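PDB 5DNX: imidazoleglycerol-phosphate dehydratase from Pyrococcus furiosus, which catalyses the dehydration of imidazoleglycerol phosphate to imidazoleacetol phosphate (3-(imidazol-4-yl)-2-oxopropyl phosphate), the sixth step of histidine biosynthesis. Local coordinates for residues Asp49-Leu54 against Val116-Glu121. Sequence-based numbering, arbitrary orientation.
Sequences DLRHHL and VSLLKE. With MN (manganese (II) ion), chain D; MN (manganese (II) ion), chain E; 5LD ([(2R)-2-hydroxy-3-(1H-1,2,4-triazol-1-yl)propyl]phosphonic acid), chain F.
His52 and Glu121 meet at a shared manganese ion, to which His52 NE2 binds at 2.3 Å and Glu121 OE1 at 2.2 Å. The triazole N4 of the bound phosphonate inhibitor and a water take two further positions; Glu56 of the same chain and His146 of a second subunit complete the shell. His52 NE2 and Glu121 OE1 approach to 3.3 Å without a hydrogen bond, because both are directed at the metal. Glu121 CG, beside the backbone N (chi1 -72°), lies over one face of the His52 ring, 3.4 Å from CE1, and the bend at chi2 brings the carboxylate round to the metal, its plane turned 43° from that ring. At the other ring nitrogen, ND1 has its main polar partner in Glu111 of the second subunit, a second-shell contact that would fix the rotation of the imidazole.

Apolar packing continues the contact away from the metal. Leu118 forks between two neighbours: CD2 rests 3.6 Å from His52 CA, against the first turn of helix 51-69, whereas CD1 sits over one face of the Arg51 guanidinium, 3.5 Å from NH1. The arginine is kept in place by a salt bridge from NE to Asp24 and a hydrogen bond from NH2 to the carbonyl of Gly113.

The CB of His53, one residue on, is directed away from 116-121, and its NE2 binds the second manganese, alongside the inhibitor's N1 and O13. His53 ND1 donates to Asp49 OD1 (2.8 Å, 162°), nearly in the ring plane, and the same oxygen accepts from Leu50 N, so two bonds orient the carboxylate that positions the His53 ring. Consecutive histidines at a helix start, each binding a different manganese ion, the two bridged by the triazole, form part of the dimanganese active site of imidazoleglycerol-phosphate dehydratase, assembled between subunits of the 24-chain particle.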
# COMPACT_ATOMS: atom_id res chain seq x y z
N ASP A 49 -24.05 -40.92 -18.76
CA ASP A 49 -22.81 -40.79 -19.55
C ASP A 49 -21.71 -40.08 -18.76
O ASP A 49 -20.64 -40.63 -18.56
CB ASP A 49 -23.08 -40.15 -20.93
CG ASP A 49 -23.89 -38.84 -20.88
OD1 ASP A 49 -24.22 -38.30 -19.79
OD2 ASP A 49 -24.24 -38.35 -21.98
N LEU A 50 -22.00 -38.87 -18.28
CA LEU A 50 -21.03 -38.07 -17.54
C LEU A 50 -21.59 -37.69 -16.17
O LEU A 50 -22.79 -37.45 -16.02
CB LEU A 50 -20.71 -36.78 -18.30
CG LEU A 50 -20.14 -36.89 -19.70
CD1 LEU A 50 -19.93 -35.46 -20.21
CD2 LEU A 50 -18.86 -37.70 -19.68
N ARG A 51 -20.73 -37.62 -15.17
CA ARG A 51 -21.17 -37.37 -13.80
C ARG A 51 -21.96 -36.08 -13.64
O ARG A 51 -22.92 -36.05 -12.90
CB ARG A 51 -20.00 -37.41 -12.82
CG ARG A 51 -19.39 -38.80 -12.62
CD ARG A 51 -18.23 -38.71 -11.62
NE ARG A 51 -18.74 -38.62 -10.24
CZ ARG A 51 -18.15 -37.96 -9.24
NH1 ARG A 51 -17.05 -37.23 -9.45
NH2 ARG A 51 -18.70 -38.00 -8.04
N HIS A 52 -21.58 -35.01 -14.35
CA HIS A 52 -22.35 -33.77 -14.24
C HIS A 52 -23.80 -33.99 -14.65
O HIS A 52 -24.70 -33.50 -13.98
CB HIS A 52 -21.71 -32.73 -15.10
CG HIS A 52 -22.37 -31.37 -15.12
ND1 HIS A 52 -21.61 -30.22 -15.04
CD2 HIS A 52 -23.64 -30.97 -15.38
CE1 HIS A 52 -22.39 -29.17 -15.20
NE2 HIS A 52 -23.62 -29.60 -15.41
N HIS A 53 -24.02 -34.70 -15.74
CA HIS A 53 -25.37 -34.96 -16.21
C HIS A 53 -26.15 -35.76 -15.18
O HIS A 53 -27.32 -35.49 -14.93
CB HIS A 53 -25.36 -35.69 -17.54
CG HIS A 53 -24.72 -34.91 -18.65
ND1 HIS A 53 -24.27 -35.52 -19.80
CD2 HIS A 53 -24.51 -33.58 -18.81
CE1 HIS A 53 -23.79 -34.60 -20.62
NE2 HIS A 53 -23.93 -33.42 -20.05
N LEU A 54 -25.49 -36.72 -14.55
CA LEU A 54 -26.11 -37.50 -13.47
C LEU A 54 -26.53 -36.64 -12.27
O LEU A 54 -27.67 -36.70 -11.82
CB LEU A 54 -25.16 -38.59 -12.98
CG LEU A 54 -25.62 -39.40 -11.75
CD1 LEU A 54 -26.82 -40.27 -12.11
CD2 LEU A 54 -24.46 -40.20 -11.20
N VAL A 116 -17.38 -28.96 -6.10
CA VAL A 116 -18.36 -27.88 -6.04
C VAL A 116 -19.24 -27.85 -7.27
O VAL A 116 -20.44 -27.61 -7.16
CB VAL A 116 -17.67 -26.51 -5.81
CG1 VAL A 116 -18.69 -25.38 -5.89
CG2 VAL A 116 -16.97 -26.50 -4.45
N SER A 117 -18.67 -28.09 -8.46
CA SER A 117 -19.48 -28.16 -9.71
C SER A 117 -20.64 -29.11 -9.59
O SER A 117 -21.78 -28.76 -9.90
CB SER A 117 -18.64 -28.63 -10.92
OG SER A 117 -19.50 -29.02 -12.04
N LEU A 118 -20.37 -30.30 -9.08
CA LEU A 118 -21.39 -31.33 -8.97
C LEU A 118 -22.42 -30.99 -7.90
O LEU A 118 -23.61 -31.16 -8.12
CB LEU A 118 -20.74 -32.69 -8.70
CG LEU A 118 -19.82 -33.18 -9.82
CD1 LEU A 118 -19.22 -34.52 -9.43
CD2 LEU A 118 -20.55 -33.30 -11.15
N LEU A 119 -21.97 -30.49 -6.75
CA LEU A 119 -22.91 -30.04 -5.71
C LEU A 119 -23.83 -28.97 -6.24
O LEU A 119 -25.04 -29.05 -6.07
CB LEU A 119 -22.19 -29.53 -4.47
CG LEU A 119 -23.06 -28.88 -3.40
CD1 LEU A 119 -24.01 -29.89 -2.79
CD2 LEU A 119 -22.17 -28.24 -2.35
N LYS A 120 -23.26 -27.96 -6.89
CA LYS A 120 -24.08 -26.87 -7.42
C LYS A 120 -25.08 -27.35 -8.44
O LYS A 120 -26.23 -26.89 -8.46
CB LYS A 120 -23.20 -25.78 -8.02
CG LYS A 120 -22.56 -24.89 -6.96
CD LYS A 120 -21.77 -23.75 -7.67
CE LYS A 120 -21.12 -22.77 -6.72
NZ LYS A 120 -20.19 -21.87 -7.47
N GLU A 121 -24.65 -28.25 -9.31
CA GLU A 121 -25.55 -28.73 -10.33
C GLU A 121 -26.68 -29.61 -9.79
O GLU A 121 -27.79 -29.54 -10.31
CB GLU A 121 -24.78 -29.40 -11.45
CG GLU A 121 -24.02 -28.34 -12.28
CD GLU A 121 -24.92 -27.26 -12.85
OE1 GLU A 121 -25.67 -27.50 -13.85
OE2 GLU A 121 -24.88 -26.14 -12.27
MN MN D . -25.41 -28.27 -15.85
MN MN E . -23.35 -31.46 -21.17
O10 5LD F . -27.78 -27.71 -23.13
P9 5LD F . -28.50 -29.04 -23.41
O11 5LD F . -29.53 -29.33 -22.35
O12 5LD F . -29.06 -29.12 -24.80
C8 5LD F . -27.25 -30.37 -23.35
C7 5LD F . -26.23 -30.36 -22.21
O13 5LD F . -25.23 -31.37 -22.45
C6 5LD F . -26.86 -30.67 -20.86
N2 5LD F . -26.07 -30.17 -19.73
N1 5LD F . -24.71 -30.44 -19.68
C5 5LD F . -24.30 -29.85 -18.56
N4 5LD F . -25.33 -29.24 -17.92
C3 5LD F . -26.44 -29.48 -18.67
O HOH W 1 -27.27 -27.24 -16.55